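Local coordinates for DUF1254 domain-containing protein (Vibrio parahaemolyticus, PDB 3U07) that is of unknown function but joins a DUF1254 and a DUF1214 region in one chain and probably leaves the cytoplasm by way of a signal peptide, at residues T120-S125 with E153-D158; E268-L273 with F298-Y303; R373-D378 with D397-P402. The protein carries 2 engineered substitutions. One frame throughout, in Å; residues are numbered along the deposited sequence.

From the N terminus the three contacts follow in series; none nests in or crosses another. Contact 1 closes a 27-residue loop in the DUF1254 region, bringing the edge strands of two separate sheets side by side. Contact 2 comes next, closing 24 residues between helix 253-273 and helix 295-305. Contact 3 closes the shortest loop, 18 residues in the DUF1214 region, setting the loop after strand 369-371 beside the turn that leads into strand 400-402. Contacts 1 and 2 come within about 7 Å at their nearest atoms without touching. Contact 3 lies farther out, its centre about 36 Å from that of contact 1 and 38 Å from that of contact 2.

Contact 1 (T120-S125 with E153-D158); sequences TNAAFS and EVVRVD
Val155 fills the middle of this contact, one methyl set against the Asn121 carbonyl, the other between Ala122 and the Phe124 ring. With CG1 anti to its backbone N (chi1 -180°), that methyl comes within 3.3 Å of the backbone O of Asn121 and lies 4.2 Å from Ala122 CB. The other methyl, CG2, reaches Ala122 CB at 4.0 Å and sits at the edge of the Phe124 ring, near its plane, 3.7 Å from CZ. Val155 and Ala122 are both buried, and this is the tight part. Next to it Val157 CG1 lies 4.0 Å from the amide carbon CG of Asn121. The other end is looser: Glu153 meets the ring obliquely through its aliphatic part, CB 4.0 Å from Phe124 CZ, while the bent chain carries the carboxylate away from 120-125 on the exposed side. The strands run nearly antiparallel, their axes 160° apart and 7.5 Å at closest, yet no hydrogen bond spans them: they meet through side chains as edges of two different sheets. A classic beta bulge, Asn121 and Ala122 opposite Thr113, lets both consecutive residues point toward 153-157. Strand 109-115 pairs with 120-125 on its other flank, and strand 134-140 runs parallel to 153-157; from it Phe136 stacks on Phe124, and Phe138 touches both Ala122 and Val155.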
loop_
_atom_site.group_PDB
_atom_site.type_symbol
_atom_site.label_atom_id
_atom_site.label_comp_id
_atom_site.label_asym_id
_atom_site.label_seq_id
_atom_site.Cartn_x
_atom_site.Cartn_y
_atom_site.Cartn_z
ATOM N N THR A 120 8.577 0.152 2.009
ATOM C CA THR A 120 8.227 1.497 1.576
ATOM C C THR A 120 9.559 2.269 1.643
ATOM O O THR A 120 10.274 2.185 2.645
ATOM C CB THR A 120 7.192 2.139 2.531
ATOM O OG1 THR A 120 5.882 1.634 2.223
ATOM C CG2 THR A 120 7.202 3.654 2.396
ATOM N N ASN A 121 9.925 2.968 0.572
ATOM C CA ASN A 121 11.176 3.727 0.593
ATOM C C ASN A 121 10.961 5.226 0.446
ATOM O O ASN A 121 11.910 6.005 0.434
ATOM C CB ASN A 121 12.175 3.215 -0.465
ATOM C CG ASN A 121 11.584 3.115 -1.868
ATOM O OD1 ASN A 121 10.564 3.725 -2.189
ATOM N ND2 ASN A 121 12.257 2.351 -2.723
ATOM N N ALA A 122 9.702 5.628 0.338
ATOM C CA ALA A 122 9.373 7.041 0.258
ATOM C C ALA A 122 7.888 7.258 0.495
ATOM O O ALA A 122 7.044 6.504 0.001
ATOM C CB ALA A 122 9.779 7.618 -1.088
ATOM N N ALA A 123 7.578 8.288 1.271
ATOM C CA ALA A 123 6.198 8.646 1.564
ATOM C C ALA A 123 6.164 10.154 1.763
ATOM O O ALA A 123 6.165 10.638 2.893
ATOM C CB ALA A 123 5.718 7.936 2.831
ATOM N N PHE A 124 6.175 10.893 0.659
ATOM C CA PHE A 124 6.123 12.347 0.720
ATOM C C PHE A 124 4.647 12.707 0.728
ATOM O O PHE A 124 3.882 12.208 -0.098
ATOM C CB PHE A 124 6.799 12.966 -0.508
ATOM C CG PHE A 124 8.262 12.648 -0.616
ATOM C CD1 PHE A 124 9.166 13.145 0.323
ATOM C CD2 PHE A 124 8.738 11.835 -1.645
ATOM C CE1 PHE A 124 10.524 12.837 0.239
ATOM C CE2 PHE A 124 10.092 11.521 -1.740
ATOM C CZ PHE A 124 10.991 12.021 -0.796
ATOM N N SER A 125 4.236 13.562 1.656
ATOM C CA SER A 125 2.828 13.924 1.708
ATOM C C SER A 125 2.512 15.155 2.537
ATOM O O SER A 125 3.360 15.688 3.264
ATOM C CB SER A 125 2.005 12.752 2.249
ATOM O OG SER A 125 1.849 12.851 3.650
ATOM N N GLU A 153 14.533 16.437 -2.809
ATOM C CA GLU A 153 14.970 15.306 -2.005
ATOM C C GLU A 153 15.408 14.169 -2.908
ATOM O O GLU A 153 14.922 14.028 -4.026
ATOM C CB GLU A 153 13.825 14.824 -1.107
ATOM C CG GLU A 153 13.270 15.875 -0.151
ATOM C CD GLU A 153 14.279 16.312 0.900
ATOM O OE1 GLU A 153 15.087 15.467 1.344
ATOM O OE2 GLU A 153 14.255 17.497 1.294
ATOM N N VAL A 154 16.334 13.361 -2.409
ATOM C CA VAL A 154 16.843 12.216 -3.145
ATOM C C VAL A 154 16.481 10.941 -2.390
ATOM O O VAL A 154 16.715 10.835 -1.185
ATOM C CB VAL A 154 18.383 12.265 -3.283
ATOM C CG1 VAL A 154 18.879 11.028 -4.019
ATOM C CG2 VAL A 154 18.803 13.534 -4.020
ATOM N N VAL A 155 15.904 9.981 -3.101
ATOM C CA VAL A 155 15.541 8.699 -2.505
ATOM C C VAL A 155 16.434 7.608 -3.094
ATOM O O VAL A 155 16.385 7.342 -4.299
ATOM C CB VAL A 155 14.082 8.310 -2.816
ATOM C CG1 VAL A 155 13.760 6.969 -2.168
ATOM C CG2 VAL A 155 13.141 9.391 -2.340
ATOM N N ARG A 156 17.259 6.990 -2.255
ATOM C CA ARG A 156 18.126 5.904 -2.712
ATOM C C ARG A 156 17.307 4.618 -2.637
ATOM O O ARG A 156 16.781 4.284 -1.578
ATOM C CB ARG A 156 19.360 5.795 -1.815
ATOM C CG ARG A 156 20.317 6.972 -1.954
ATOM C CD ARG A 156 21.104 6.902 -3.263
ATOM N NE ARG A 156 21.945 8.085 -3.456
ATOM C CZ ARG A 156 22.819 8.240 -4.450
ATOM N NH1 ARG A 156 22.981 7.284 -5.358
ATOM N NH2 ARG A 156 23.532 9.357 -4.536
ATOM N N VAL A 157 17.187 3.900 -3.752
ATOM C CA VAL A 157 16.392 2.672 -3.761
ATOM C C VAL A 157 17.251 1.427 -3.967
ATOM O O VAL A 157 18.246 1.448 -4.699
ATOM C CB VAL A 157 15.266 2.738 -4.842
ATOM C CG1 VAL A 157 14.403 3.983 -4.617
ATOM C CG2 VAL A 157 15.863 2.763 -6.247
ATOM N N ASP A 158 16.859 0.340 -3.310
ATOM C CA ASP A 158 17.611 -0.903 -3.386
ATOM C C ASP A 158 17.216 -1.857 -4.498
ATOM O O ASP A 158 17.912 -2.843 -4.739
ATOM C CB ASP A 158 17.578 -1.600 -2.028
ATOM C CG ASP A 158 18.367 -0.836 -0.974
ATOM O OD1 ASP A 158 17.784 -0.486 0.066
ATOM O OD2 ASP A 158 19.571 -0.585 -1.185
#

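Contact 2 (E268-L273 with F298-Y303); sequences EHLVEL and FAEGTY
Glu300 and Leu270 slide past each other in opposite directions, and the carboxyl group of Glu300 ends at the backbone carbonyl of Leu270. Glu300 is bent at chi2 (-65°), and its OE2 comes to 2.6 Å from Leu270 O. The same oxygen is bordered by carbon: Leu273 crosses the glutamate at a slant with CB 3.4 Å from OE2, and Leu270 CD2 lies 3.8 Å from it. Leu270 CD2 also packs on Ala299 CB at 3.9 Å, the apolar side of the crossing. Tyr303, with CG anti to its backbone N (chi1 -174°), extends from 298-303 toward the outer part of the contact, where its OH meets Val271 CG2 at 3.8 Å, the two side chains set obliquely. The two helix segments cross at -79°, their axes 10.3 Å apart at closest, and Tyr38 of helix 26-52 touches Tyr303 as well. Glu300 is buried, and two oxygens at that spacing would repel unless one carried a proton; the carboxyl group is therefore probably protonated. Leu270 O belongs to the last turn of helix 253-273, where the negative end of the helix dipole would further raise the acid's affinity for its proton.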
loop_
_atom_site.group_PDB
_atom_site.type_symbol
_atom_site.label_atom_id
_atom_site.label_comp_id
_atom_site.label_asym_id
_atom_site.label_seq_id
_atom_site.Cartn_x
_atom_site.Cartn_y
_atom_site.Cartn_z
ATOM N N GLU A 268 2.568 -22.873 4.464
ATOM C CA GLU A 268 1.735 -23.395 5.545
ATOM C C GLU A 268 1.913 -22.490 6.757
ATOM O O GLU A 268 0.943 -22.014 7.339
ATOM C CB GLU A 268 2.144 -24.828 5.908
ATOM C CG GLU A 268 1.751 -25.875 4.877
ATOM C CD GLU A 268 2.298 -27.263 5.197
ATOM O OE1 GLU A 268 2.114 -28.172 4.365
ATOM O OE2 GLU A 268 2.910 -27.450 6.271
ATOM N N HIS A 269 3.169 -22.250 7.119
ATOM C CA HIS A 269 3.498 -21.400 8.254
ATOM C C HIS A 269 2.857 -20.016 8.138
ATOM O O HIS A 269 2.330 -19.488 9.118
ATOM C CB HIS A 269 5.012 -21.247 8.366
ATOM C CG HIS A 269 5.444 -20.346 9.478
ATOM N ND1 HIS A 269 5.431 -20.735 10.800
ATOM C CD2 HIS A 269 5.877 -19.063 9.467
ATOM C CE1 HIS A 269 5.839 -19.730 11.555
ATOM N NE2 HIS A 269 6.116 -18.704 10.771
ATOM N N LEU A 270 2.902 -19.428 6.947
ATOM C CA LEU A 270 2.325 -18.102 6.744
ATOM C C LEU A 270 0.809 -18.091 6.902
ATOM O O LEU A 270 0.237 -17.134 7.430
ATOM C CB LEU A 270 2.689 -17.551 5.364
ATOM C CG LEU A 270 4.152 -17.193 5.096
ATOM C CD1 LEU A 270 4.222 -16.411 3.792
ATOM C CD2 LEU A 270 4.723 -16.361 6.237
ATOM N N VAL A 271 0.156 -19.143 6.429
ATOM C CA VAL A 271 -1.291 -19.222 6.545
ATOM C C VAL A 271 -1.662 -19.326 8.022
ATOM O O VAL A 271 -2.531 -18.606 8.502
ATOM C CB VAL A 271 -1.846 -20.444 5.782
ATOM C CG1 VAL A 271 -3.344 -20.561 5.999
ATOM C CG2 VAL A 271 -1.541 -20.304 4.301
ATOM N N GLU A 272 -0.978 -20.206 8.743
ATOM C CA GLU A 272 -1.245 -20.406 10.162
ATOM C C GLU A 272 -0.933 -19.193 11.035
ATOM O O GLU A 272 -1.573 -18.983 12.066
ATOM C CB GLU A 272 -0.455 -21.614 10.671
ATOM C CG GLU A 272 -0.318 -21.676 12.182
ATOM C CD GLU A 272 0.574 -22.810 12.644
ATOM O OE1 GLU A 272 1.568 -23.110 11.946
ATOM O OE2 GLU A 272 0.293 -23.389 13.715
ATOM N N LEU A 273 0.047 -18.395 10.625
ATOM C CA LEU A 273 0.446 -17.223 11.401
ATOM C C LEU A 273 -0.451 -16.015 11.171
ATOM O O LEU A 273 -0.695 -15.226 12.080
ATOM C CB LEU A 273 1.891 -16.850 11.065
ATOM C CG LEU A 273 2.494 -15.645 11.786
ATOM C CD1 LEU A 273 2.566 -15.921 13.284
ATOM C CD2 LEU A 273 3.883 -15.369 11.228
ATOM N N PHE A 298 7.261 -10.018 8.715
ATOM C CA PHE A 298 7.383 -9.055 7.620
ATOM C C PHE A 298 6.583 -9.575 6.423
ATOM O O PHE A 298 5.872 -8.822 5.747
ATOM C CB PHE A 298 8.851 -8.890 7.210
ATOM C CG PHE A 298 9.056 -7.943 6.056
ATOM C CD1 PHE A 298 9.028 -6.565 6.255
ATOM C CD2 PHE A 298 9.263 -8.429 4.765
ATOM C CE1 PHE A 298 9.201 -5.685 5.186
ATOM C CE2 PHE A 298 9.436 -7.555 3.686
ATOM C CZ PHE A 298 9.405 -6.179 3.901
ATOM N N ALA A 299 6.706 -10.876 6.175
ATOM C CA ALA A 299 6.008 -11.531 5.074
ATOM C C ALA A 299 4.486 -11.403 5.176
ATOM O O ALA A 299 3.795 -11.353 4.155
ATOM C CB ALA A 299 6.402 -13.012 5.018
ATOM N N GLU A 300 3.952 -11.361 6.397
ATOM C CA GLU A 300 2.501 -11.237 6.547
ATOM C C GLU A 300 2.031 -9.885 6.010
ATOM O O GLU A 300 0.850 -9.700 5.701
ATOM C CB GLU A 300 2.082 -11.396 8.019
ATOM C CG GLU A 300 2.267 -12.809 8.611
ATOM C CD GLU A 300 1.384 -13.876 7.954
ATOM O OE1 GLU A 300 0.415 -13.523 7.251
ATOM O OE2 GLU A 300 1.658 -15.078 8.158
ATOM N N GLY A 301 2.957 -8.936 5.900
ATOM C CA GLY A 301 2.602 -7.629 5.374
ATOM C C GLY A 301 2.110 -7.789 3.951
ATOM O O GLY A 301 1.144 -7.150 3.536
ATOM N N THR A 302 2.783 -8.658 3.200
ATOM C CA THR A 302 2.418 -8.928 1.814
ATOM C C THR A 302 1.192 -9.850 1.763
ATOM O O THR A 302 0.287 -9.668 0.942
ATOM C CB THR A 302 3.586 -9.620 1.055
ATOM O OG1 THR A 302 4.611 -8.661 0.763
ATOM C CG2 THR A 302 3.090 -10.241 -0.243
ATOM N N TYR A 303 1.178 -10.841 2.646
ATOM C CA TYR A 303 0.086 -11.800 2.697
ATOM C C TYR A 303 -1.248 -11.165 3.030
ATOM O O TYR A 303 -2.259 -11.438 2.380
ATOM C CB TYR A 303 0.389 -12.887 3.728
ATOM C CG TYR A 303 -0.631 -14.003 3.735
ATOM C CD1 TYR A 303 -0.663 -14.950 2.715
ATOM C CD2 TYR A 303 -1.573 -14.105 4.756
ATOM C CE1 TYR A 303 -1.603 -15.972 2.713
ATOM C CE2 TYR A 303 -2.522 -15.124 4.761
ATOM C CZ TYR A 303 -2.528 -16.052 3.741
ATOM O OH TYR A 303 -3.449 -17.068 3.745
#

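Contact 3 (R373-D378 with D397-P402); sequences RTMKAD and DPNFLP
Asn399 and Met375, a selenomethionine in this crystal, bury the most surface here, with Pro398 third. The Asn399 oxygen OD1 does most of the touching, resting against successive atoms of the Met375 chain, with CB at 3.3 Å and SE at 3.4 Å; the two side chains cross at a slant. Asn399 CG stands anti to its own carbonyl carbon (chi1 -64°), which swings the amide to this side. OD1 also accepts from a water at 2.7 Å, and that water in turn accepts from the backbone N of Lys376, so the one polar link across the contact is water-borne. Pro398 adds contacts through its carbonyl and its ring: its O faces Met375 CG at 3.5 Å, and its ring CB lies 3.5 Å from Thr374 O. The residues on the 397-402 side are set by a type I turn from Asp397 to Phe400, overlaid by an Asx turn in which Asn399 N donates to Asp397 OD1 at 2.9 Å, from 38° above the carboxylate plane. The turn leads into the weakly bonded outer strand around 400-402, parallel to 382-388 in a mixed sheet. Arg370 hydrogen-bonds to Pro398 O, and Arg367 to Asp397 O and Phe400 O. Inward, the buried selenomethionine side chain touches Trp348, Tyr383 and Ile385, whereas Pro398 and Lys376 lie exposed at the surface.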
loop_
_atom_site.group_PDB
_atom_site.type_symbol
_atom_site.label_atom_id
_atom_site.label_comp_id
_atom_site.label_asym_id
_atom_site.label_seq_id
_atom_site.Cartn_x
_atom_site.Cartn_y
_atom_site.Cartn_z
ATOM N N ARG A 373 -14.500 15.539 7.567
ATOM C CA ARG A 373 -14.595 16.584 6.549
ATOM C C ARG A 373 -16.041 16.813 6.108
ATOM O O ARG A 373 -16.333 17.798 5.431
ATOM C CB ARG A 373 -13.753 16.216 5.319
ATOM C CG ARG A 373 -12.253 16.212 5.559
ATOM C CD ARG A 373 -11.705 17.625 5.728
ATOM N NE ARG A 373 -11.619 18.350 4.461
ATOM C CZ ARG A 373 -10.480 18.774 3.917
ATOM N NH1 ARG A 373 -9.325 18.546 4.531
ATOM N NH2 ARG A 373 -10.495 19.425 2.761
ATOM N N THR A 374 -16.940 15.910 6.490
ATOM C CA THR A 374 -18.344 16.031 6.101
ATOM C C THR A 374 -19.326 16.048 7.271
ATOM O O THR A 374 -20.533 16.167 7.070
ATOM C CB THR A 374 -18.748 14.897 5.131
ATOM O OG1 THR A 374 -18.508 13.626 5.747
ATOM C CG2 THR A 374 -17.940 14.988 3.842
HETATM N N MSE A 375 -18.810 15.929 8.491
HETATM C CA MSE A 375 -19.656 15.951 9.686
HETATM C C MSE A 375 -19.026 16.818 10.767
HETATM O O MSE A 375 -17.828 17.102 10.728
HETATM C CB MSE A 375 -19.822 14.555 10.294
HETATM C CG MSE A 375 -20.313 13.453 9.392
HETATM SE SE MSE A 375 -20.673 11.906 10.512
HETATM C CE MSE A 375 -18.874 11.366 10.899
ATOM N N LYS A 376 -19.837 17.220 11.740
ATOM C CA LYS A 376 -19.353 18.010 12.868
ATOM C C LYS A 376 -19.802 17.338 14.164
ATOM O O LYS A 376 -20.936 16.877 14.278
ATOM C CB LYS A 376 -19.873 19.453 12.805
ATOM C CG LYS A 376 -18.863 20.450 12.220
ATOM C CD LYS A 376 -18.665 20.264 10.720
ATOM C CE LYS A 376 -17.614 21.220 10.158
ATOM N NZ LYS A 376 -16.218 20.767 10.424
ATOM N N ALA A 377 -18.898 17.278 15.135
ATOM C CA ALA A 377 -19.166 16.640 16.418
ATOM C C ALA A 377 -20.156 17.387 17.304
ATOM O O ALA A 377 -20.158 18.617 17.353
ATOM C CB ALA A 377 -17.858 16.433 17.168
ATOM N N ASP A 378 -20.984 16.624 18.015
ATOM C CA ASP A 378 -21.987 17.187 18.913
ATOM C C ASP A 378 -21.330 18.133 19.918
ATOM O O ASP A 378 -20.101 18.186 20.016
ATOM C CB ASP A 378 -22.743 16.056 19.641
ATOM C CG ASP A 378 -21.994 15.516 20.860
ATOM O OD1 ASP A 378 -20.775 15.741 20.984
ATOM O OD2 ASP A 378 -22.630 14.844 21.700
ATOM N N ASP A 397 -29.071 15.726 5.622
ATOM C CA ASP A 397 -28.495 15.221 6.866
ATOM C C ASP A 397 -27.053 14.767 6.641
ATOM O O ASP A 397 -26.804 13.703 6.066
ATOM C CB ASP A 397 -29.312 14.051 7.405
ATOM C CG ASP A 397 -28.876 13.638 8.792
ATOM O OD1 ASP A 397 -27.785 14.070 9.220
ATOM O OD2 ASP A 397 -29.617 12.882 9.454
ATOM N N PRO A 398 -26.084 15.566 7.113
ATOM C CA PRO A 398 -24.660 15.259 6.964
ATOM C C PRO A 398 -24.199 14.031 7.745
ATOM O O PRO A 398 -23.199 13.415 7.387
ATOM C CB PRO A 398 -23.991 16.536 7.454
ATOM C CG PRO A 398 -24.881 16.933 8.579
ATOM C CD PRO A 398 -26.265 16.754 7.969
ATOM N N ASN A 399 -24.923 13.684 8.808
ATOM C CA ASN A 399 -24.559 12.530 9.624
ATOM C C ASN A 399 -25.216 11.234 9.160
ATOM O O ASN A 399 -25.021 10.178 9.765
ATOM C CB ASN A 399 -24.901 12.780 11.096
ATOM C CG ASN A 399 -24.110 13.928 11.691
ATOM O OD1 ASN A 399 -23.016 14.244 11.228
ATOM N ND2 ASN A 399 -24.654 14.549 12.732
ATOM N N PHE A 400 -25.988 11.308 8.083
ATOM C CA PHE A 400 -26.648 10.118 7.569
ATOM C C PHE A 400 -25.790 9.384 6.552
ATOM O O PHE A 400 -25.309 9.975 5.581
ATOM C CB PHE A 400 -27.983 10.465 6.907
ATOM C CG PHE A 400 -28.711 9.265 6.382
ATOM C CD1 PHE A 400 -29.434 8.446 7.242
ATOM C CD2 PHE A 400 -28.612 8.908 5.041
ATOM C CE1 PHE A 400 -30.046 7.290 6.777
ATOM C CE2 PHE A 400 -29.219 7.754 4.563
ATOM C CZ PHE A 400 -29.936 6.941 5.433
ATOM N N LEU A 401 -25.607 8.087 6.771
ATOM C CA LEU A 401 -24.817 7.282 5.854
ATOM C C LEU A 401 -25.674 6.145 5.321
ATOM O O LEU A 401 -26.089 5.263 6.073
ATOM C CB LEU A 401 -23.568 6.728 6.559
ATOM C CG LEU A 401 -22.631 5.818 5.755
ATOM C CD1 LEU A 401 -22.334 6.417 4.381
ATOM C CD2 LEU A 401 -21.340 5.618 6.542
ATOM N N PRO A 402 -25.973 6.170 4.010
ATOM C CA PRO A 402 -26.785 5.142 3.358
ATOM C C PRO A 402 -26.133 3.777 3.524
ATOM O O PRO A 402 -24.910 3.665 3.558
ATOM C CB PRO A 402 -26.803 5.589 1.896
ATOM C CG PRO A 402 -26.709 7.072 1.998
ATOM C CD PRO A 402 -25.637 7.240 3.053
HETATM O O HOH W 1 -22.521 16.903 11.720
#